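Local coordinates for protein glycoside hydrolase family 81 (PDB 6FOP) that probably hydrolyses beta-1,3-glucans such as laminarin, acting as a family 81 glycoside hydrolase of the Clostridium thermocellum cellulosome, at residues I305-L309 and T582-L586; L346-C351 and Y422-A426; P627-K631 and N655-L659; A630-W634 and T649-C654. Residue numbers count along the deposited sequence, not the author numbering.

Interaction 1 (I305-L309 and T582-L586); sequences ILPNL and TAASL
A type I beta turn, Thr-582 to Ser-585, pushes its tip against a buried extended connection, joining two loops 273 residues apart. The turn closes with a hydrogen bond from Ser-585 N to Thr-582 O (2.8 Å); Thr-582 (chi1 p) adds an ST turn, its OG1 accepting from Ala-584 N at 3.0 Å. The CA atoms of Ile-305 and Ala-584 are 4.9 Å apart, those of Asn-308 and Ala-583 5.0 Å. Segment 305-309 is extended except at Pro-307 (phi/psi -78/-12), where it bends around Ala-583. The Ala-583 methyl fills that bend: its CB lies 3.3 Å from Leu-306 O and 3.6 Å from Asn-308 CA. Ile-305 CG2 meets Ala-584 CB at 3.7 Å. A weak hydrogen bond runs from Leu-306 N to Ala-583 O (3.5 Å), and a water accepts from Ala-583 N (3.1 Å) and donates weakly to Pro-307 O (3.5 Å). Ile-305 and Ala-584 pack on helix 494-511, Leu-309 on helix 646-659, and Leu-306 on strand 673-678.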
loop_
_atom_site.group_PDB
_atom_site.type_symbol
_atom_site.label_atom_id
_atom_site.label_comp_id
_atom_site.label_asym_id
_atom_site.label_seq_id
_atom_site.Cartn_x
_atom_site.Cartn_y
_atom_site.Cartn_z
ATOM N N ILE A 305 -10.326 -3.246 15.293
ATOM C CA ILE A 305 -10.232 -4.622 14.819
ATOM C C ILE A 305 -10.354 -5.536 16.023
ATOM O O ILE A 305 -10.144 -5.107 17.162
ATOM C CB ILE A 305 -8.919 -4.908 14.046
ATOM C CG1 ILE A 305 -7.684 -4.834 14.939
ATOM C CG2 ILE A 305 -8.781 -3.965 12.843
ATOM C CD1 ILE A 305 -6.484 -5.447 14.301
ATOM N N LEU A 306 -10.580 -6.812 15.755
ATOM C CA LEU A 306 -10.540 -7.831 16.807
ATOM C C LEU A 306 -9.479 -8.872 16.491
ATOM O O LEU A 306 -9.142 -9.077 15.330
ATOM C CB LEU A 306 -11.883 -8.522 16.950
ATOM C CG LEU A 306 -13.020 -7.622 17.449
ATOM C CD1 LEU A 306 -14.343 -8.350 17.268
ATOM C CD2 LEU A 306 -12.804 -7.233 18.899
ATOM N N PRO A 307 -9.005 -9.595 17.529
ATOM C CA PRO A 307 -8.081 -10.718 17.284
ATOM C C PRO A 307 -8.781 -11.977 16.778
ATOM O O PRO A 307 -8.114 -12.905 16.350
ATOM C CB PRO A 307 -7.457 -10.960 18.663
ATOM C CG PRO A 307 -8.490 -10.483 19.614
ATOM C CD PRO A 307 -9.142 -9.303 18.963
ATOM N N ASN A 308 -10.101 -11.982 16.853
ATOM C CA ASN A 308 -10.969 -13.090 16.447
ATOM C C ASN A 308 -12.398 -12.659 16.713
ATOM O O ASN A 308 -12.647 -11.780 17.523
ATOM C CB ASN A 308 -10.669 -14.380 17.234
ATOM C CG ASN A 308 -10.722 -14.183 18.750
ATOM O OD1 ASN A 308 -9.739 -13.784 19.378
ATOM N ND2 ASN A 308 -11.862 -14.497 19.346
ATOM N N LEU A 309 -13.352 -13.306 16.030
ATOM C CA LEU A 309 -14.748 -13.149 16.391
ATOM C C LEU A 309 -15.057 -13.969 17.679
ATOM O O LEU A 309 -14.382 -14.957 17.968
ATOM C CB LEU A 309 -15.663 -13.588 15.248
ATOM C CG LEU A 309 -15.576 -12.743 13.976
ATOM C CD1 LEU A 309 -16.552 -13.263 12.946
ATOM C CD2 LEU A 309 -15.856 -11.274 14.264
ATOM N N THR A 582 -9.905 -12.187 8.023
ATOM C CA THR A 582 -9.593 -12.218 9.452
ATOM C C THR A 582 -10.638 -11.363 10.164
ATOM O O THR A 582 -11.484 -10.729 9.528
ATOM C CB THR A 582 -8.181 -11.686 9.786
ATOM O OG1 THR A 582 -8.161 -10.253 9.771
ATOM C CG2 THR A 582 -7.112 -12.259 8.836
ATOM N N ALA A 583 -10.538 -11.270 11.481
ATOM C CA ALA A 583 -11.446 -10.388 12.213
ATOM C C ALA A 583 -11.105 -8.906 12.067
ATOM O O ALA A 583 -11.702 -8.069 12.739
ATOM C CB ALA A 583 -11.493 -10.793 13.681
ATOM N N ALA A 584 -10.138 -8.603 11.216
ATOM C CA ALA A 584 -9.891 -7.249 10.732
ATOM C C ALA A 584 -10.514 -7.006 9.361
ATOM O O ALA A 584 -10.336 -5.931 8.799
ATOM C CB ALA A 584 -8.399 -6.962 10.737
ATOM N N SER A 585 -11.259 -7.978 8.823
ATOM C CA SER A 585 -11.780 -7.885 7.454
ATOM C C SER A 585 -13.191 -7.348 7.362
ATOM O O SER A 585 -13.780 -7.331 6.279
ATOM C CB SER A 585 -11.691 -9.220 6.725
ATOM O OG SER A 585 -10.359 -9.661 6.572
ATOM N N LEU A 586 -13.739 -6.854 8.464
ATOM C CA LEU A 586 -15.078 -6.321 8.414
ATOM C C LEU A 586 -15.204 -5.113 7.486
ATOM O O LEU A 586 -16.301 -4.815 7.016
ATOM C CB LEU A 586 -15.597 -5.995 9.807
ATOM C CG LEU A 586 -15.742 -7.206 10.767
ATOM C CD1 LEU A 586 -16.048 -6.753 12.186
ATOM C CD2 LEU A 586 -16.797 -8.191 10.274
HETATM O O HOH W 1 -8.558 -13.199 12.937
#

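Interaction 2 (L346-C351 and Y422-A426); sequences LGKLSC and YFLHA
Helices 339-359 and 416-433 pack side by side, running nearly the same way: the short segments 346-351 and 422-426 cross at 30°, with axes 8.4 Å apart. The CA atoms of Gly-347 and Tyr-422 come within 5.2 Å, those of Ser-350 and Ala-426 within 5.3 Å. Gly-347 makes room for the Tyr-422 ring (chi1 m), whose CD1 lies 4.0 Å from Gly-347 CA; a beta carbon there would clash. Tyr-422 OH hydrogen-bonds to Glu-496. Leu-346 (m, t) sets CD1 over the face of Phe-423 (chi1 m), a CH-pi contact 4.1 Å from the ring centroid, and its CB 4.1 Å from Ala-426 CB. Ser-350, chi1 m, turns OG back to Leu-346 O (2.8 Å), a hydrogen bond within its own helix, and brings OG to 3.4 Å from Ala-426 CB. Its CB covers one face of the His-425 imidazole (chi1 t), 3.9 Å from the centroid, while Cys-351 SG (chi1 m) sits at the ring edge, 3.9 Å from His-425 CE1. His-425 NE2 hydrogen-bonds to Gln-429 NE2. Such near-parallel packing of alternate helices, with helix 362-379 between them in sequence, is consistent with the (alpha/alpha)6 barrel of six-hairpin glycosidases.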
loop_
_atom_site.group_PDB
_atom_site.type_symbol
_atom_site.label_atom_id
_atom_site.label_comp_id
_atom_site.label_asym_id
_atom_site.label_seq_id
_atom_site.Cartn_x
_atom_site.Cartn_y
_atom_site.Cartn_z
ATOM N N LEU A 346 0.399 -20.791 8.454
ATOM C CA LEU A 346 0.428 -20.119 9.760
ATOM C C LEU A 346 -0.811 -19.238 9.970
ATOM O O LEU A 346 -1.356 -19.173 11.073
ATOM C CB LEU A 346 1.669 -19.266 9.922
ATOM C CG LEU A 346 2.956 -20.046 10.152
ATOM C CD1 LEU A 346 4.150 -19.079 10.104
ATOM C CD2 LEU A 346 2.945 -20.802 11.484
ATOM N N GLY A 347 -1.294 -18.601 8.895
ATOM C CA GLY A 347 -2.513 -17.806 8.997
ATOM C C GLY A 347 -3.740 -18.678 9.309
ATOM O O GLY A 347 -4.593 -18.314 10.115
ATOM N N LYS A 348 -3.817 -19.831 8.642
ATOM C CA LYS A 348 -4.886 -20.801 8.875
ATOM C C LYS A 348 -4.910 -21.204 10.366
ATOM O O LYS A 348 -5.981 -21.214 10.991
ATOM C CB LYS A 348 -4.681 -22.006 7.966
ATOM C CG LYS A 348 -5.764 -23.035 8.100
ATOM C CD LYS A 348 -5.765 -24.070 7.007
ATOM C CE LYS A 348 -4.497 -24.749 6.701
ATOM N NZ LYS A 348 -4.768 -25.615 5.487
ATOM N N LEU A 349 -3.739 -21.529 10.915
ATOM C CA LEU A 349 -3.686 -21.887 12.347
ATOM C C LEU A 349 -4.069 -20.706 13.259
ATOM O O LEU A 349 -4.760 -20.867 14.268
ATOM C CB LEU A 349 -2.344 -22.441 12.740
ATOM C CG LEU A 349 -1.894 -23.698 11.982
ATOM C CD1 LEU A 349 -0.667 -24.290 12.630
ATOM C CD2 LEU A 349 -2.929 -24.759 11.791
ATOM N N SER A 350 -3.594 -19.515 12.888
ATOM C CA SER A 350 -3.877 -18.298 13.645
ATOM C C SER A 350 -5.353 -17.982 13.763
ATOM O O SER A 350 -5.802 -17.448 14.793
ATOM C CB SER A 350 -3.168 -17.103 13.004
ATOM O OG SER A 350 -1.766 -17.247 12.994
ATOM N N CYS A 351 -6.094 -18.285 12.691
ATOM C CA CYS A 351 -7.523 -18.062 12.659
ATOM C C CYS A 351 -8.336 -19.184 13.342
ATOM O O CYS A 351 -9.428 -18.929 13.843
ATOM C CB CYS A 351 -7.990 -17.822 11.221
ATOM S SG CYS A 351 -7.403 -16.286 10.497
ATOM N N TYR A 422 1.536 -12.954 7.261
ATOM C CA TYR A 422 1.080 -14.198 7.868
ATOM C C TYR A 422 1.936 -14.596 9.074
ATOM O O TYR A 422 1.407 -15.068 10.093
ATOM C CB TYR A 422 1.086 -15.321 6.843
ATOM C CG TYR A 422 0.042 -15.203 5.762
ATOM C CD1 TYR A 422 -1.308 -15.394 6.033
ATOM C CD2 TYR A 422 0.394 -14.940 4.428
ATOM C CE1 TYR A 422 -2.258 -15.318 5.033
ATOM C CE2 TYR A 422 -0.571 -14.864 3.417
ATOM C CZ TYR A 422 -1.904 -15.038 3.723
ATOM O OH TYR A 422 -2.874 -14.962 2.750
ATOM N N PHE A 423 3.255 -14.436 8.963
ATOM C CA PHE A 423 4.165 -14.726 10.083
ATOM C C PHE A 423 3.859 -13.797 11.263
ATOM O O PHE A 423 3.825 -14.226 12.426
ATOM C CB PHE A 423 5.651 -14.547 9.680
ATOM C CG PHE A 423 6.218 -15.647 8.829
ATOM C CD1 PHE A 423 5.809 -15.836 7.510
ATOM C CD2 PHE A 423 7.196 -16.489 9.330
ATOM C CE1 PHE A 423 6.334 -16.856 6.732
ATOM C CE2 PHE A 423 7.737 -17.504 8.559
ATOM C CZ PHE A 423 7.286 -17.710 7.254
ATOM N N LEU A 424 3.613 -12.522 10.957
ATOM C CA LEU A 424 3.298 -11.543 11.972
ATOM C C LEU A 424 1.969 -11.829 12.648
ATOM O O LEU A 424 1.824 -11.623 13.850
ATOM C CB LEU A 424 3.314 -10.133 11.370
ATOM C CG LEU A 424 4.683 -9.656 10.871
ATOM C CD1 LEU A 424 4.503 -8.310 10.170
ATOM C CD2 LEU A 424 5.700 -9.587 11.991
ATOM N N HIS A 425 0.997 -12.312 11.878
ATOM C CA HIS A 425 -0.296 -12.669 12.447
ATOM C C HIS A 425 -0.118 -13.787 13.508
ATOM O O HIS A 425 -0.606 -13.679 14.635
ATOM C CB HIS A 425 -1.322 -13.029 11.394
ATOM C CG HIS A 425 -2.694 -13.200 11.952
ATOM N ND1 HIS A 425 -3.706 -13.789 11.243
ATOM C CD2 HIS A 425 -3.235 -12.834 13.145
ATOM C CE1 HIS A 425 -4.808 -13.792 11.975
ATOM N NE2 HIS A 425 -4.546 -13.241 13.138
ATOM N N ALA A 426 0.622 -14.823 13.130
ATOM C CA ALA A 426 0.866 -15.924 14.052
ATOM C C ALA A 426 1.611 -15.438 15.276
ATOM O O ALA A 426 1.282 -15.820 16.402
ATOM C CB ALA A 426 1.615 -17.039 13.363
#

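Interaction 3 (P627-K631 and N655-L659); sequences PAAAK and NLDSL. With MG (magnesium ion), chain Z.
An antiparallel helix pair at the surface, helix 627-633 against helix 646-659, meets here where the first begins and the second ends. The short segments 627-631 and 655-659 run at 150° (signed crossing angle -150°), their axes 8.7 Å apart, and the closest CA atoms are those of Pro-627 and Asp-657 at 4.9 Å. Asn-655 opens the second segment facing away, its backbone O accepting from Leu-659 N at 2.8 Å. Leu-656 (m, t) follows with its CB 3.9 Å from Pro-627 CB, and its backbone O is 3.6 Å from Pro-627 CG, so the proline ring lies against the helix backbone. Asp-657 (chi1 t) has the largest buried area of the contact. Its N lies 3.5 Å from Pro-627 CB, and OD1 approaches Ala-628 CB at 3.8 Å. OD2 faces Lys-631, which stretches out with all four chi angles t: NZ to OD2 is a long salt bridge of 4.0 Å. Thr-314 OG1 hydrogen-bonds to both Lys-631 NZ and Asp-657 OD2. A water accepts from Lys-631 NZ at 2.8 Å and donates weakly to Asp-657 OD2 at 3.5 Å. The backbone carbonyl Lys-631 O binds a magnesium ion at 2.4 Å.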
loop_
_atom_site.group_PDB
_atom_site.type_symbol
_atom_site.label_atom_id
_atom_site.label_comp_id
_atom_site.label_asym_id
_atom_site.label_seq_id
_atom_site.Cartn_x
_atom_site.Cartn_y
_atom_site.Cartn_z
ATOM N N PRO A 627 -26.025 -13.104 6.041
ATOM C CA PRO A 627 -25.410 -14.277 6.665
ATOM C C PRO A 627 -26.294 -15.527 6.707
ATOM O O PRO A 627 -25.775 -16.636 6.656
ATOM C CB PRO A 627 -25.036 -13.809 8.067
ATOM C CG PRO A 627 -25.558 -12.434 8.230
ATOM C CD PRO A 627 -26.086 -11.936 6.938
ATOM N N ALA A 628 -27.609 -15.347 6.807
ATOM C CA ALA A 628 -28.497 -16.511 6.806
ATOM C C ALA A 628 -28.434 -17.261 5.473
ATOM O O ALA A 628 -28.347 -18.490 5.436
ATOM C CB ALA A 628 -29.921 -16.104 7.126
ATOM N N ALA A 629 -28.407 -16.512 4.375
ATOM C CA ALA A 629 -28.252 -17.128 3.064
ATOM C C ALA A 629 -26.867 -17.778 2.913
ATOM O O ALA A 629 -26.740 -18.900 2.387
ATOM C CB ALA A 629 -28.509 -16.122 1.958
ATOM N N ALA A 630 -25.832 -17.080 3.393
ATOM C CA ALA A 630 -24.473 -17.636 3.307
ATOM C C ALA A 630 -24.358 -18.957 4.079
ATOM O O ALA A 630 -23.729 -19.907 3.597
ATOM C CB ALA A 630 -23.437 -16.619 3.816
ATOM N N LYS A 631 -24.954 -19.000 5.274
ATOM C CA LYS A 631 -24.982 -20.231 6.050
ATOM C C LYS A 631 -25.717 -21.366 5.320
ATOM O O LYS A 631 -25.275 -22.505 5.327
ATOM C CB LYS A 631 -25.660 -19.969 7.387
ATOM C CG LYS A 631 -25.630 -21.171 8.320
ATOM C CD LYS A 631 -26.319 -20.888 9.646
ATOM C CE LYS A 631 -26.405 -22.140 10.516
ATOM N NZ LYS A 631 -27.074 -21.846 11.804
ATOM N N ASN A 655 -21.280 -16.579 13.203
ATOM C CA ASN A 655 -21.220 -15.410 14.078
ATOM C C ASN A 655 -21.935 -14.207 13.457
ATOM O O ASN A 655 -22.668 -13.490 14.147
ATOM C CB ASN A 655 -19.799 -15.066 14.483
ATOM C CG ASN A 655 -19.404 -15.740 15.789
ATOM O OD1 ASN A 655 -19.967 -15.441 16.845
ATOM N ND2 ASN A 655 -18.457 -16.665 15.719
ATOM N N LEU A 656 -21.737 -13.953 12.160
ATOM C CA LEU A 656 -22.469 -12.838 11.545
ATOM C C LEU A 656 -23.985 -13.069 11.549
ATOM O O LEU A 656 -24.766 -12.153 11.736
ATOM C CB LEU A 656 -21.954 -12.532 10.134
ATOM C CG LEU A 656 -20.510 -12.010 10.084
ATOM C CD1 LEU A 656 -20.011 -11.976 8.651
ATOM C CD2 LEU A 656 -20.390 -10.656 10.735
ATOM N N ASP A 657 -24.372 -14.340 11.412
ATOM C CA ASP A 657 -25.776 -14.755 11.506
ATOM C C ASP A 657 -26.415 -14.354 12.854
ATOM O O ASP A 657 -27.565 -13.908 12.892
ATOM C CB ASP A 657 -25.864 -16.273 11.263
ATOM C CG ASP A 657 -27.292 -16.776 11.105
ATOM O OD1 ASP A 657 -28.170 -16.102 10.507
ATOM O OD2 ASP A 657 -27.544 -17.888 11.579
ATOM N N SER A 658 -25.627 -14.458 13.934
ATOM C CA SER A 658 -26.073 -14.124 15.263
ATOM C C SER A 658 -25.917 -12.639 15.615
ATOM O O SER A 658 -26.833 -12.013 16.177
ATOM C CB SER A 658 -25.245 -14.959 16.244
ATOM O OG SER A 658 -25.607 -14.647 17.547
ATOM N N LEU A 659 -24.738 -12.103 15.324
ATOM C CA LEU A 659 -24.351 -10.735 15.734
ATOM C C LEU A 659 -24.952 -9.655 14.864
ATOM O O LEU A 659 -25.214 -8.537 15.339
ATOM C CB LEU A 659 -22.833 -10.590 15.686
ATOM C CG LEU A 659 -21.969 -11.498 16.582
ATOM C CD1 LEU A 659 -20.502 -11.464 16.115
ATOM C CD2 LEU A 659 -22.007 -11.062 18.020
HETATM MG MG MG Z . -25.477 -24.919 5.084
HETATM O O HOH W 2 -29.572 -20.701 11.432
HETATM O O HOH W 3 -24.750 -25.372 7.301
#

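Interaction 4 (A630-W634 and T649-C654); sequences AKNMW and TYHWIC. With MG (magnesium ion), chain Z.
Helix 627-633 ends within segment 630-634, and Trp-634 is the first residue to leave helical angles (phi/psi -63/147), although its N still closes a helical turn onto Ala-630 O at 2.9 Å. Segment 649-654 is helical throughout, within helix 646-659; the two helices form a helical hairpin, and between the two segments the nearest CA atoms are those of Lys-631 and Ile-653, 6.1 Å apart. Trp-634 (chi1 t, chi2 87°) points back at the second helix and lays its six-membered ring on Tyr-650 (chi1 t) in an offset stack, centroids 4.2 Å apart and planes at 25°. Thr-649 CG2 reaches Trp-634 NE1 at 3.4 Å, and Ile-653 CD1 (m, t) lies 4.1 Å from Trp-634 CD1. Ile-653 CG2 packs on Ala-630 CB at 4.0 Å and Lys-631 CB at 3.8 Å. The extended Lys-631 chain runs past Tyr-650 and Cys-654, with CE 3.2 Å from Tyr-650 OH and 3.9 Å from Cys-654 SG; its NZ hydrogen-bonds to Thr-314 OG1. The helix end holds a magnesium ion through Lys-631 O at 2.4 Å and Trp-634 O at 2.3 Å. A water 2.4 Å from the metal hydrogen-bonds to Tyr-650 OH at 2.8 Å.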
loop_
_atom_site.group_PDB
_atom_site.type_symbol
_atom_site.label_atom_id
_atom_site.label_comp_id
_atom_site.label_asym_id
_atom_site.label_seq_id
_atom_site.Cartn_x
_atom_site.Cartn_y
_atom_site.Cartn_z
ATOM N N ALA A 630 -25.832 -17.080 3.393
ATOM C CA ALA A 630 -24.473 -17.636 3.307
ATOM C C ALA A 630 -24.358 -18.957 4.079
ATOM O O ALA A 630 -23.729 -19.907 3.597
ATOM C CB ALA A 630 -23.437 -16.619 3.816
ATOM N N LYS A 631 -24.954 -19.000 5.274
ATOM C CA LYS A 631 -24.982 -20.231 6.050
ATOM C C LYS A 631 -25.717 -21.366 5.320
ATOM O O LYS A 631 -25.275 -22.505 5.327
ATOM C CB LYS A 631 -25.660 -19.969 7.387
ATOM C CG LYS A 631 -25.630 -21.171 8.320
ATOM C CD LYS A 631 -26.319 -20.888 9.646
ATOM C CE LYS A 631 -26.405 -22.140 10.516
ATOM N NZ LYS A 631 -27.074 -21.846 11.804
ATOM N N ASN A 632 -26.821 -21.028 4.681
ATOM C CA ASN A 632 -27.591 -22.013 3.949
ATOM C C ASN A 632 -26.800 -22.608 2.769
ATOM O O ASN A 632 -26.857 -23.813 2.536
ATOM C CB ASN A 632 -28.912 -21.410 3.489
ATOM C CG ASN A 632 -30.017 -22.442 3.373
ATOM O OD1 ASN A 632 -30.224 -23.260 4.269
ATOM N ND2 ASN A 632 -30.731 -22.413 2.272
ATOM N N MET A 633 -26.067 -21.747 2.050
ATOM C CA MET A 633 -25.271 -22.181 0.900
ATOM C C MET A 633 -24.011 -22.922 1.315
ATOM O O MET A 633 -23.514 -23.777 0.582
ATOM C CB MET A 633 -24.914 -21.011 -0.012
ATOM C CG MET A 633 -26.122 -20.349 -0.643
ATOM S SD MET A 633 -25.715 -19.078 -1.839
ATOM C CE MET A 633 -25.063 -17.777 -0.797
ATOM N N TRP A 634 -23.455 -22.567 2.470
ATOM C CA TRP A 634 -22.284 -23.258 2.927
ATOM C C TRP A 634 -22.615 -24.735 3.179
ATOM O O TRP A 634 -23.709 -25.089 3.614
ATOM C CB TRP A 634 -21.750 -22.606 4.212
ATOM C CG TRP A 634 -20.446 -23.219 4.665
ATOM C CD1 TRP A 634 -19.209 -22.861 4.275
ATOM C CD2 TRP A 634 -20.272 -24.330 5.555
ATOM N NE1 TRP A 634 -18.251 -23.663 4.864
ATOM C CE2 TRP A 634 -18.888 -24.602 5.625
ATOM C CE3 TRP A 634 -21.151 -25.177 6.229
ATOM C CZ2 TRP A 634 -18.362 -25.608 6.432
ATOM C CZ3 TRP A 634 -20.612 -26.185 7.031
ATOM C CH2 TRP A 634 -19.252 -26.407 7.097
ATOM N N THR A 649 -14.277 -20.721 8.522
ATOM C CA THR A 649 -15.321 -20.261 7.588
ATOM C C THR A 649 -16.689 -20.334 8.229
ATOM O O THR A 649 -17.453 -19.362 8.200
ATOM C CB THR A 649 -15.274 -21.094 6.297
ATOM O OG1 THR A 649 -14.039 -20.823 5.611
ATOM C CG2 THR A 649 -16.454 -20.821 5.397
ATOM N N TYR A 650 -16.987 -21.483 8.843
ATOM C CA TYR A 650 -18.306 -21.631 9.395
ATOM C C TYR A 650 -18.522 -20.823 10.667
ATOM O O TYR A 650 -19.607 -20.290 10.877
ATOM C CB TYR A 650 -18.606 -23.088 9.597
ATOM C CG TYR A 650 -20.060 -23.392 9.684
ATOM C CD1 TYR A 650 -20.940 -22.991 8.686
ATOM C CD2 TYR A 650 -20.568 -24.111 10.763
ATOM C CE1 TYR A 650 -22.290 -23.300 8.760
ATOM C CE2 TYR A 650 -21.915 -24.454 10.834
ATOM C CZ TYR A 650 -22.771 -24.022 9.838
ATOM O OH TYR A 650 -24.106 -24.319 9.864
ATOM N N HIS A 651 -17.459 -20.645 11.458
ATOM C CA HIS A 651 -17.490 -19.771 12.645
ATOM C C HIS A 651 -17.753 -18.315 12.246
ATOM O O HIS A 651 -18.545 -17.624 12.887
ATOM C CB HIS A 651 -16.173 -19.942 13.372
ATOM C CG HIS A 651 -16.016 -19.144 14.624
ATOM N ND1 HIS A 651 -15.421 -17.901 14.645
ATOM C CD2 HIS A 651 -16.224 -19.478 15.922
ATOM C CE1 HIS A 651 -15.308 -17.494 15.888
ATOM N NE2 HIS A 651 -15.777 -18.437 16.686
ATOM N N TRP A 652 -17.118 -17.872 11.145
ATOM C CA TRP A 652 -17.310 -16.514 10.646
ATOM C C TRP A 652 -18.767 -16.305 10.238
ATOM O O TRP A 652 -19.459 -15.364 10.702
ATOM C CB TRP A 652 -16.388 -16.297 9.457
ATOM C CG TRP A 652 -16.595 -15.020 8.707
ATOM C CD1 TRP A 652 -17.423 -14.810 7.645
ATOM C CD2 TRP A 652 -15.892 -13.792 8.905
ATOM N NE1 TRP A 652 -17.314 -13.528 7.192
ATOM C CE2 TRP A 652 -16.379 -12.877 7.944
ATOM C CE3 TRP A 652 -14.925 -13.361 9.820
ATOM C CZ2 TRP A 652 -15.909 -11.573 7.856
ATOM C CZ3 TRP A 652 -14.454 -12.072 9.723
ATOM C CH2 TRP A 652 -14.964 -11.185 8.769
ATOM N N ILE A 653 -19.250 -17.185 9.370
ATOM C CA ILE A 653 -20.588 -17.014 8.823
ATOM C C ILE A 653 -21.650 -17.063 9.931
ATOM O O ILE A 653 -22.555 -16.219 9.983
ATOM C CB ILE A 653 -20.874 -18.092 7.763
ATOM C CG1 ILE A 653 -20.002 -17.879 6.522
ATOM C CG2 ILE A 653 -22.341 -18.073 7.370
ATOM C CD1 ILE A 653 -20.013 -19.038 5.551
ATOM N N CYS A 654 -21.518 -18.045 10.830
ATOM C CA CYS A 654 -22.540 -18.240 11.875
ATOM C C CYS A 654 -22.479 -17.150 12.947
ATOM O O CYS A 654 -23.502 -16.805 13.543
ATOM C CB CYS A 654 -22.403 -19.602 12.519
ATOM S SG CYS A 654 -22.841 -20.966 11.413
HETATM MG MG MG Z . -25.477 -24.919 5.084
HETATM O O HOH W 3 -24.750 -25.372 7.301
#

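Overall arrangement
Interactions 3 and 4, centres about 6 Å apart, are two portions of one pairing between helices 627-633 and 646-659; they share Ala-630 and Lys-631, the magnesium site and a metal-bound water. Helix 646-659 carries the pairing inward to interaction 1, about 16 Å from each: Leu-309 CD1 touches Asn-655 CB at 4.0 Å and Trp-652 CE3 at 3.5 Å, and Leu-586 CD2 meets Trp-652 CH2 at 3.8 Å. Interaction 2, nested in sequence within the loop closed by interaction 1, has its centre about 13 Å away and joins it through Thr-582 CG2 and His-425 CE1 (4.2 Å). It does not touch interactions 3 or 4, whose nearest atoms are about 9 and 6 Å away.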